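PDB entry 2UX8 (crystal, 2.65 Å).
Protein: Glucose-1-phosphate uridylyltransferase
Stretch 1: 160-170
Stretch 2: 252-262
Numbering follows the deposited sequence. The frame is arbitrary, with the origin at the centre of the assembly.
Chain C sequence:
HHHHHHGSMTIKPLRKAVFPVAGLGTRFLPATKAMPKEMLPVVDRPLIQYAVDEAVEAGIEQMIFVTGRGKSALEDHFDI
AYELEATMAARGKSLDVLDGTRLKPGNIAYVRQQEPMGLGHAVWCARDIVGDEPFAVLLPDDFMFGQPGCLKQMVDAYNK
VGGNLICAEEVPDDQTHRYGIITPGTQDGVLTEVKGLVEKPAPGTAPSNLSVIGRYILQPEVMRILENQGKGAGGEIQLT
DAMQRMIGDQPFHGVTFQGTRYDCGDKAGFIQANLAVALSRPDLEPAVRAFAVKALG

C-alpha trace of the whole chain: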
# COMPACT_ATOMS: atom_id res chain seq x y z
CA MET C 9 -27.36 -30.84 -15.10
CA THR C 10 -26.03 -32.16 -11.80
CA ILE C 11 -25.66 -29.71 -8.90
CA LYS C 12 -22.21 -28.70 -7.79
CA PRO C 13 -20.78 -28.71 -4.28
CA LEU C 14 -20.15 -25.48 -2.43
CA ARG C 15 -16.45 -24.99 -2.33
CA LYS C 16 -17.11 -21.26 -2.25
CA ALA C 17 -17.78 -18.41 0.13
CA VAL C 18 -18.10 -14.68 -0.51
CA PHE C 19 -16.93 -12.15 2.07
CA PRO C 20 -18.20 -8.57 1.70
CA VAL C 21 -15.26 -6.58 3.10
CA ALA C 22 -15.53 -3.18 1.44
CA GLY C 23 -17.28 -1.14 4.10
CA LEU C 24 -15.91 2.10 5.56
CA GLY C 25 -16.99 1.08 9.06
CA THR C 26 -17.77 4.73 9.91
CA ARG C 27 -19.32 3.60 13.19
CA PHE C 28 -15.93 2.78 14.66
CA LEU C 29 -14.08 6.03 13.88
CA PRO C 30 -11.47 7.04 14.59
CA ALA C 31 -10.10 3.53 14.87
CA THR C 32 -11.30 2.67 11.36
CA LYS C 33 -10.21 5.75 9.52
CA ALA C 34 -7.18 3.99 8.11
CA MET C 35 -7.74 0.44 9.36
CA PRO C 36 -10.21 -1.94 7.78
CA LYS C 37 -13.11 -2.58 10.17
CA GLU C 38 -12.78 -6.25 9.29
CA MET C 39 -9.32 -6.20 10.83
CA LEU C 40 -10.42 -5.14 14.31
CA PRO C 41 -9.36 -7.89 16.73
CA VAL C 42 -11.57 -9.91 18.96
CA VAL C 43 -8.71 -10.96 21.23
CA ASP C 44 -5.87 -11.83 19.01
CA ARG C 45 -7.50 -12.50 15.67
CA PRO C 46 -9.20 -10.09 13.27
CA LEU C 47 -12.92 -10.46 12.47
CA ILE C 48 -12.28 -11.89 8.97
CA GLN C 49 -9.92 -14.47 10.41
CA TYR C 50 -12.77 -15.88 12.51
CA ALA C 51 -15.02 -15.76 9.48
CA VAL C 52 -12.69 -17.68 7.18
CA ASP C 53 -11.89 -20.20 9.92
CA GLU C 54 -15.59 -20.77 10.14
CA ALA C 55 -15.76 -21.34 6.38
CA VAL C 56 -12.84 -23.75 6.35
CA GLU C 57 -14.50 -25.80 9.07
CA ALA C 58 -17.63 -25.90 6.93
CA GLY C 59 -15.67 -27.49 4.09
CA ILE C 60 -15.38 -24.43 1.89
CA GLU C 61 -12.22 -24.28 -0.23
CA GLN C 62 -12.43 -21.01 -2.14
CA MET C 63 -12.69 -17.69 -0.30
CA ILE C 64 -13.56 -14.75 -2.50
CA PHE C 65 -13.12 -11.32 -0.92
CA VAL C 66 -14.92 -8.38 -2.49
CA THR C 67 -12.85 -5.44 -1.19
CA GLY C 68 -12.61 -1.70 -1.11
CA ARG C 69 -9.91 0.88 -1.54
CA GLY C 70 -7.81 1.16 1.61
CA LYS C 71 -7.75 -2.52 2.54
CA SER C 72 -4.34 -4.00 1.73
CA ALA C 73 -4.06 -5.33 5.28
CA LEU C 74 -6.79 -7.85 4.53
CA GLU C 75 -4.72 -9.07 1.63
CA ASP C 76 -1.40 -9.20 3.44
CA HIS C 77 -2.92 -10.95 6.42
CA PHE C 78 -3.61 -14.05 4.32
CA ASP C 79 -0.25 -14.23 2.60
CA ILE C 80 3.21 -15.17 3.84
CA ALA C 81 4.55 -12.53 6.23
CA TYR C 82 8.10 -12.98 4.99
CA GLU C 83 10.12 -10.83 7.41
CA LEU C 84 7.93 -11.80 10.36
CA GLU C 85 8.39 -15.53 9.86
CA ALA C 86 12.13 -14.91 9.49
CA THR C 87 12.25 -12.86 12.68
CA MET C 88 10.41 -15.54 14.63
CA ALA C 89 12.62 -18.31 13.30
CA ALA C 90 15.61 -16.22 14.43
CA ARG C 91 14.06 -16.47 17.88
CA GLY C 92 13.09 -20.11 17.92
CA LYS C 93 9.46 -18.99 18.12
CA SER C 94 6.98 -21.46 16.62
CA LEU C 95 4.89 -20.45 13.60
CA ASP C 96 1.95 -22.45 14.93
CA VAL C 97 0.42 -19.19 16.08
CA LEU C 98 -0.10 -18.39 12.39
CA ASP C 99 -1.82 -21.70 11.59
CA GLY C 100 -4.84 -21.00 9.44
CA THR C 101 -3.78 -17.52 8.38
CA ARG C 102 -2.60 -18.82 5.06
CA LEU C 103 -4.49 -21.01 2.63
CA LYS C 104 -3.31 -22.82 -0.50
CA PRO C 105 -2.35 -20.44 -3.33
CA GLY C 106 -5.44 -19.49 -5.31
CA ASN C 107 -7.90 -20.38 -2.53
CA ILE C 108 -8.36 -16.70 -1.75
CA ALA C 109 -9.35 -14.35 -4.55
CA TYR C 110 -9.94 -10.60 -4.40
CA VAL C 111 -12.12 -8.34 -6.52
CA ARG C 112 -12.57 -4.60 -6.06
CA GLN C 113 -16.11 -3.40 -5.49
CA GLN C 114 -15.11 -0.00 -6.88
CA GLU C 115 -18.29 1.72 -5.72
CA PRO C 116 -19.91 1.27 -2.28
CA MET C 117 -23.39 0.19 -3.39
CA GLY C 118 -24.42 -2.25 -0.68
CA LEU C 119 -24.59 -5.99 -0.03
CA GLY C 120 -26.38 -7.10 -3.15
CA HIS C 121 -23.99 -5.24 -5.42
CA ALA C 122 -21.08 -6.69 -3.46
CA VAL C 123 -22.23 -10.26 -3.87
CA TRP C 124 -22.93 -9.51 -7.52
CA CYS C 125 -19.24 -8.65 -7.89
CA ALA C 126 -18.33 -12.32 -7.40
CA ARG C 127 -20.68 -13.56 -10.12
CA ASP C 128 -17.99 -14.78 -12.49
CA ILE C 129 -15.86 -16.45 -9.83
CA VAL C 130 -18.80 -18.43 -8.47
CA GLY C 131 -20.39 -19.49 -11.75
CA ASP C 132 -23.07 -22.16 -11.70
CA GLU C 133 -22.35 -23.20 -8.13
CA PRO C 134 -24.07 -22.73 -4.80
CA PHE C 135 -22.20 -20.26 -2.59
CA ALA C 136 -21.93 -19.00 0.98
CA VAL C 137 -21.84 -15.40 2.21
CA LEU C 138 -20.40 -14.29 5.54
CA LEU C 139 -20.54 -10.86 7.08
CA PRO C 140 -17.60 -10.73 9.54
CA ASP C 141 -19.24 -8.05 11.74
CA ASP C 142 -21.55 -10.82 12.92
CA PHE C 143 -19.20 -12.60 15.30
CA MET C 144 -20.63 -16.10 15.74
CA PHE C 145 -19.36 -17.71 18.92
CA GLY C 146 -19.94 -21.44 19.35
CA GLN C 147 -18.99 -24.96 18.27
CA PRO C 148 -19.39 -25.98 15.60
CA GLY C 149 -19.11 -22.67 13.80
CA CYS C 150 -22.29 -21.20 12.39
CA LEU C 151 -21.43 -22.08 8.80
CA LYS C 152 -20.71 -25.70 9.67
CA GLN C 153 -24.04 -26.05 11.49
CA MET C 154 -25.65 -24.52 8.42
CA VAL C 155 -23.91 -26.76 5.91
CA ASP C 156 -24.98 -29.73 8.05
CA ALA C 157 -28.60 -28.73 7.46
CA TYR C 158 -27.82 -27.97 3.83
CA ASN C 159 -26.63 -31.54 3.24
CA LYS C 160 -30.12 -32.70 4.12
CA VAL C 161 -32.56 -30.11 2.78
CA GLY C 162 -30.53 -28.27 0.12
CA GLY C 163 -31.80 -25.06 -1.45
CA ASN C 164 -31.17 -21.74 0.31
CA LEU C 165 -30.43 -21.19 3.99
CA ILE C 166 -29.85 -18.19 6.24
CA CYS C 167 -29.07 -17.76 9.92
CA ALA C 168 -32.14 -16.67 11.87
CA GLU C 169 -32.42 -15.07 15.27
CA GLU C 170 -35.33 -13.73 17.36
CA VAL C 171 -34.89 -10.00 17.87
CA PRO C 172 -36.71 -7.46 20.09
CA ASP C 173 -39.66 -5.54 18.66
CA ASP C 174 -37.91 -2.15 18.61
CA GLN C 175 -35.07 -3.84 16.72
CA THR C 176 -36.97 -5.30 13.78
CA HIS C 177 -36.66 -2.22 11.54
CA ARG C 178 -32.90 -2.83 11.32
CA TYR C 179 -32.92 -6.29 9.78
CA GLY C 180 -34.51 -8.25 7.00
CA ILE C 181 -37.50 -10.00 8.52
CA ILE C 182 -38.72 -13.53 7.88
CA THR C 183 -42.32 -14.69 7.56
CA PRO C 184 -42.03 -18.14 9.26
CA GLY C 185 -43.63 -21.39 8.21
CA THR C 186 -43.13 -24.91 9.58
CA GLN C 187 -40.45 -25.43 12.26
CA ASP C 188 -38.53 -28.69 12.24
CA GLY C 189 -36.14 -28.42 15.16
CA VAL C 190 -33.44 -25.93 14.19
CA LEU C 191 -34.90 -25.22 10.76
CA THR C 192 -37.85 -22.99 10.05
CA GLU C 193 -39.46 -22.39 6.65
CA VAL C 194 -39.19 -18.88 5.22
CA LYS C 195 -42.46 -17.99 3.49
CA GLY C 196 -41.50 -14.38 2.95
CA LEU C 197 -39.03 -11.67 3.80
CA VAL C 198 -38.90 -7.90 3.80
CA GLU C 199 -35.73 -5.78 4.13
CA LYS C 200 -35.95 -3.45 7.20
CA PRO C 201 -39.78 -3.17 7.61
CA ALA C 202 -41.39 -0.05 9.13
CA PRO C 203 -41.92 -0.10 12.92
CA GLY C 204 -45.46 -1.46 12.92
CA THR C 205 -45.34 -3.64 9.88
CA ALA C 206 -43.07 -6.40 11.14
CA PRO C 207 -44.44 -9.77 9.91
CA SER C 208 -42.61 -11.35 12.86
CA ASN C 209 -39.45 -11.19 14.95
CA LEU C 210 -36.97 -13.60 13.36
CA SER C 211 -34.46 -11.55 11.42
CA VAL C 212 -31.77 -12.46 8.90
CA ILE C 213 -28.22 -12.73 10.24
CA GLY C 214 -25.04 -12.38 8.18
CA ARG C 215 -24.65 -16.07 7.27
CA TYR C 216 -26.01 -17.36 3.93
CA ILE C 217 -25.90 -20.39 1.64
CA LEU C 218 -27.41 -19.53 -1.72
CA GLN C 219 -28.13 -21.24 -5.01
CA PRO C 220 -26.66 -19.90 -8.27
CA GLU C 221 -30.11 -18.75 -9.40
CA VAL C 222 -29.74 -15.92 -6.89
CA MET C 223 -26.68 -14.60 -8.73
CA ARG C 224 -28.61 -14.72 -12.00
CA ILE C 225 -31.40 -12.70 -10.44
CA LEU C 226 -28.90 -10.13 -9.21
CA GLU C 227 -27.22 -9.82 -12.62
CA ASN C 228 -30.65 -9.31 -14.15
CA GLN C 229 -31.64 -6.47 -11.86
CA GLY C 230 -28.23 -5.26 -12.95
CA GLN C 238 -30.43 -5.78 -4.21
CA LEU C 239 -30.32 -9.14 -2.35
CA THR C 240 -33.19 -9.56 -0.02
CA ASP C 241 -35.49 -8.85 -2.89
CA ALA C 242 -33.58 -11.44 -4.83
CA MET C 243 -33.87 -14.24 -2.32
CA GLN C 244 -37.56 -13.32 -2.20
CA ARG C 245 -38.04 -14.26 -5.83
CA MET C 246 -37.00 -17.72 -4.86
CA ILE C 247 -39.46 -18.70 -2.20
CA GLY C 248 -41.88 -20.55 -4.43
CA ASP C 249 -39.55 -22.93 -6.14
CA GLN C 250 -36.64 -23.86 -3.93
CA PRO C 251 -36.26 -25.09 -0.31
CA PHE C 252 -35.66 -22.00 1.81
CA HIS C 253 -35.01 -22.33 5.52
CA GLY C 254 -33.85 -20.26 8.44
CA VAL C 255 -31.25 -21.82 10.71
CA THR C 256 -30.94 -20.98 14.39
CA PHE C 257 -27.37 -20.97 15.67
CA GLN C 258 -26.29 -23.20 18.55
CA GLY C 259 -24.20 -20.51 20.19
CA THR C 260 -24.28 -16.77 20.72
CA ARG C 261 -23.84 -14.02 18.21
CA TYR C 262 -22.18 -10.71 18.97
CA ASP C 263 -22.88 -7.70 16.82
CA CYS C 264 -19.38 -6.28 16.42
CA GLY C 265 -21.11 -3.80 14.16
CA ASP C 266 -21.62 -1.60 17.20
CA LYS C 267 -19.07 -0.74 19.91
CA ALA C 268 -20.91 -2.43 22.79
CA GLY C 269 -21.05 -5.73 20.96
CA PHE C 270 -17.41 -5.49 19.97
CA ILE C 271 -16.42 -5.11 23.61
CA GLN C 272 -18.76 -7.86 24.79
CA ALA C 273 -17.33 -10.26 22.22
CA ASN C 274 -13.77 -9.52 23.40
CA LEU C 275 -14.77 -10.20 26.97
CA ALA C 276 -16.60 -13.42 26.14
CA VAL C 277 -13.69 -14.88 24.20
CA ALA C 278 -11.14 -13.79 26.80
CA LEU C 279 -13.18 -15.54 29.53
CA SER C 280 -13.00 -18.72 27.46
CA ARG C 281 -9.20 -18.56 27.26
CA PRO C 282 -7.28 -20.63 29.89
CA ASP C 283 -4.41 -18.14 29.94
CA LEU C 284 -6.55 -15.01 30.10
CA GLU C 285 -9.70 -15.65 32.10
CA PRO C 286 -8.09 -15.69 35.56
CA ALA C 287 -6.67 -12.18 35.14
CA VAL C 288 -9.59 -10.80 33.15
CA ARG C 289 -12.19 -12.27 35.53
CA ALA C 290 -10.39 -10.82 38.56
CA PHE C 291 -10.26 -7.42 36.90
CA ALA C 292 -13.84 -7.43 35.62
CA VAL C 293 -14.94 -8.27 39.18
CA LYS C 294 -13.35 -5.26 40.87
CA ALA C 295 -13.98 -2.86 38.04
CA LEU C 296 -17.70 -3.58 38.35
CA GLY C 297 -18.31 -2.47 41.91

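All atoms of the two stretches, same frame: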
# COMPACT_ATOMS: atom_id res chain seq x y z
N LYS C 160 -28.88 -31.95 4.04
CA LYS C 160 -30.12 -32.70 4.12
C LYS C 160 -31.31 -32.08 3.40
O LYS C 160 -32.11 -32.80 2.80
CB LYS C 160 -30.49 -33.00 5.57
CG LYS C 160 -30.67 -31.80 6.44
CD LYS C 160 -31.05 -32.21 7.85
CE LYS C 160 -32.47 -32.75 7.94
NZ LYS C 160 -32.86 -33.15 9.33
N VAL C 161 -31.45 -30.76 3.46
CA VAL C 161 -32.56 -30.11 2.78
C VAL C 161 -32.23 -29.34 1.50
O VAL C 161 -33.13 -29.08 0.69
CB VAL C 161 -33.31 -29.20 3.73
CG1 VAL C 161 -34.57 -28.69 3.06
CG2 VAL C 161 -33.66 -29.96 5.00
N GLY C 162 -30.95 -28.99 1.31
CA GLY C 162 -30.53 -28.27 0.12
C GLY C 162 -31.16 -26.91 -0.02
O GLY C 162 -31.62 -26.35 0.97
N GLY C 163 -31.19 -26.37 -1.24
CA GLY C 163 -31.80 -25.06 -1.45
C GLY C 163 -31.04 -23.89 -0.83
O GLY C 163 -29.81 -23.88 -0.83
N ASN C 164 -31.77 -22.92 -0.29
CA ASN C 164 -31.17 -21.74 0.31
C ASN C 164 -31.38 -21.71 1.82
O ASN C 164 -32.44 -22.07 2.32
CB ASN C 164 -31.75 -20.48 -0.32
CG ASN C 164 -31.82 -20.57 -1.84
OD1 ASN C 164 -32.84 -20.99 -2.40
ND2 ASN C 164 -30.74 -20.18 -2.51
N LEU C 165 -30.35 -21.28 2.55
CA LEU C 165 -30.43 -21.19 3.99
C LEU C 165 -29.83 -19.88 4.48
O LEU C 165 -28.95 -19.30 3.85
CB LEU C 165 -29.68 -22.35 4.66
CG LEU C 165 -30.13 -23.80 4.45
CD1 LEU C 165 -29.45 -24.36 3.23
CD2 LEU C 165 -29.75 -24.64 5.66
N ILE C 166 -30.33 -19.42 5.62
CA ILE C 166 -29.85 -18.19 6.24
C ILE C 166 -29.93 -18.37 7.74
O ILE C 166 -30.75 -19.12 8.24
CB ILE C 166 -30.71 -16.98 5.84
CG1 ILE C 166 -32.19 -17.29 6.08
CG2 ILE C 166 -30.46 -16.61 4.38
CD1 ILE C 166 -33.11 -16.12 5.87
N CYS C 167 -29.06 -17.68 8.47
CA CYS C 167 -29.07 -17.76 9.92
C CYS C 167 -30.21 -16.87 10.42
O CYS C 167 -30.35 -15.72 9.99
CB CYS C 167 -27.75 -17.29 10.49
SG CYS C 167 -27.62 -17.58 12.25
N ALA C 168 -31.02 -17.41 11.32
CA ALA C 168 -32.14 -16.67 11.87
C ALA C 168 -32.00 -16.51 13.36
O ALA C 168 -31.45 -17.38 14.05
CB ALA C 168 -33.45 -17.37 11.53
N GLU C 169 -32.52 -15.39 13.86
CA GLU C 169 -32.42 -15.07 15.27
C GLU C 169 -33.56 -14.14 15.72
O GLU C 169 -33.83 -13.12 15.08
CB GLU C 169 -31.07 -14.41 15.52
CG GLU C 169 -30.72 -14.07 16.95
CD GLU C 169 -29.36 -13.40 17.03
OE1 GLU C 169 -28.39 -13.97 16.48
OE2 GLU C 169 -29.27 -12.31 17.64
N GLU C 170 -34.23 -14.52 16.80
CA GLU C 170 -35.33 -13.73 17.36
C GLU C 170 -34.76 -12.41 17.87
O GLU C 170 -33.80 -12.40 18.63
CB GLU C 170 -36.00 -14.48 18.52
CG GLU C 170 -36.99 -15.55 18.10
CD GLU C 170 -38.24 -14.95 17.50
OE1 GLU C 170 -38.89 -14.13 18.18
OE2 GLU C 170 -38.58 -15.30 16.35
N PHE C 252 -36.28 -23.14 1.16
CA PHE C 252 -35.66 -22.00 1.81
C PHE C 252 -35.94 -22.05 3.30
O PHE C 252 -37.09 -21.96 3.74
CB PHE C 252 -36.17 -20.70 1.18
CG PHE C 252 -35.19 -19.58 1.27
CD1 PHE C 252 -35.16 -18.59 0.31
CD2 PHE C 252 -34.29 -19.52 2.33
CE1 PHE C 252 -34.25 -17.54 0.39
CE2 PHE C 252 -33.38 -18.48 2.43
CZ PHE C 252 -33.36 -17.48 1.46
N HIS C 253 -34.88 -22.22 4.08
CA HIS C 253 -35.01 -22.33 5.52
C HIS C 253 -34.13 -21.39 6.32
O HIS C 253 -33.08 -20.95 5.87
CB HIS C 253 -34.69 -23.75 5.95
CG HIS C 253 -35.48 -24.79 5.22
ND1 HIS C 253 -36.81 -25.04 5.49
CD2 HIS C 253 -35.15 -25.61 4.20
CE1 HIS C 253 -37.25 -25.98 4.68
NE2 HIS C 253 -36.26 -26.34 3.88
N GLY C 254 -34.60 -21.10 7.54
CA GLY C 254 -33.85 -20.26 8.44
C GLY C 254 -33.21 -21.21 9.42
O GLY C 254 -33.85 -22.18 9.84
N VAL C 255 -31.96 -20.97 9.77
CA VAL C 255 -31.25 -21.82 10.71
C VAL C 255 -30.93 -21.05 11.98
O VAL C 255 -30.43 -19.94 11.93
CB VAL C 255 -29.94 -22.33 10.10
CG1 VAL C 255 -29.28 -23.30 11.05
CG2 VAL C 255 -30.21 -23.00 8.76
N THR C 256 -31.24 -21.64 13.13
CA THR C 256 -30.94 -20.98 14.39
C THR C 256 -29.61 -21.54 14.87
O THR C 256 -29.39 -22.76 14.90
CB THR C 256 -32.06 -21.19 15.43
OG1 THR C 256 -32.34 -22.58 15.56
CG2 THR C 256 -33.32 -20.46 14.99
N PHE C 257 -28.72 -20.63 15.23
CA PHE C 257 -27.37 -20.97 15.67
C PHE C 257 -27.25 -21.48 17.10
O PHE C 257 -27.79 -20.90 18.03
CB PHE C 257 -26.49 -19.73 15.47
CG PHE C 257 -25.06 -19.93 15.89
CD1 PHE C 257 -24.33 -21.01 15.43
CD2 PHE C 257 -24.45 -19.00 16.73
CE1 PHE C 257 -22.99 -21.18 15.79
CE2 PHE C 257 -23.12 -19.14 17.10
CZ PHE C 257 -22.38 -20.23 16.63
N GLN C 258 -26.53 -22.59 17.25
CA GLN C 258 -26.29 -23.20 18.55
C GLN C 258 -25.06 -22.50 19.13
O GLN C 258 -23.95 -23.04 19.12
CB GLN C 258 -25.99 -24.68 18.38
CG GLN C 258 -26.91 -25.34 17.40
CD GLN C 258 -28.15 -25.87 18.05
OE1 GLN C 258 -28.30 -27.08 18.21
NE2 GLN C 258 -29.06 -24.98 18.43
N GLY C 259 -25.28 -21.29 19.61
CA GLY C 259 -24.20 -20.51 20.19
C GLY C 259 -24.71 -19.09 20.30
O GLY C 259 -25.89 -18.86 20.09
N THR C 260 -23.84 -18.15 20.63
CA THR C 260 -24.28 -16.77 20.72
C THR C 260 -23.59 -15.89 19.69
O THR C 260 -22.42 -16.08 19.34
CB THR C 260 -24.08 -16.20 22.13
OG1 THR C 260 -22.75 -16.48 22.57
CG2 THR C 260 -25.07 -16.81 23.10
N ARG C 261 -24.34 -14.92 19.21
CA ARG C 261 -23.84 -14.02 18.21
C ARG C 261 -23.61 -12.64 18.79
O ARG C 261 -24.44 -12.14 19.54
CB ARG C 261 -24.83 -13.95 17.05
CG ARG C 261 -24.63 -12.82 16.09
CD ARG C 261 -25.90 -12.03 16.01
NE ARG C 261 -25.82 -10.89 15.10
CZ ARG C 261 -26.71 -9.90 15.07
NH1 ARG C 261 -27.74 -9.92 15.91
NH2 ARG C 261 -26.56 -8.89 14.23
N TYR C 262 -22.48 -12.04 18.47
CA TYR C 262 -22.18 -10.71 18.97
C TYR C 262 -22.11 -9.76 17.79
O TYR C 262 -21.40 -10.01 16.81
CB TYR C 262 -20.85 -10.70 19.73
CG TYR C 262 -20.87 -11.57 20.95
CD1 TYR C 262 -20.64 -12.94 20.86
CD2 TYR C 262 -21.16 -11.03 22.21
CE1 TYR C 262 -20.72 -13.76 21.99
CE2 TYR C 262 -21.24 -11.84 23.34
CZ TYR C 262 -21.02 -13.20 23.23
OH TYR C 262 -21.11 -14.02 24.33

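How does the contact begin at Phe252? This residue pairs with Asn164 in parallel register, and its ring turns back over the neighbouring strand. Asn164 CB sits over one face in a CH-pi contact, 3.6 Å from the ring centroid and 4° off the normal, while Ile166 CG2 meets the ring edge, 4.0 Å from Phe252 CE2.

What holds the strands in register from His253 to Val255? Four backbone hydrogen bonds alternate as parallel pairing requires. His253 N donates to Asn164 O (3.0 Å) and His253 O accepts from Ile166 N (3.2 Å); Val255 N then donates to Ile166 O and Val255 O accepts from Ala168 N, both at 2.7 Å. Gly254 has no side chain, and a CB there would lie a tight 3.3 Å from Ala168 CB. On the face shared by His253 and Val255, Leu165 CD2 packs 3.5 Å from Val255 CG2, and Val161 CG1 lies close to His253 NE2 at 3.0 Å.

What joins the stretches beyond Thr256? The backbone ladder gives way to side chains. Phe257 CB lies 4.0 Å from Cys167 SG, an apolar contact. Farther on, the extended side chain of Glu169 reaches Arg261, forming a salt bridge between Glu169 OE2 and Arg261 NH1 at 3.3 Å; its hydrogen bond is weak.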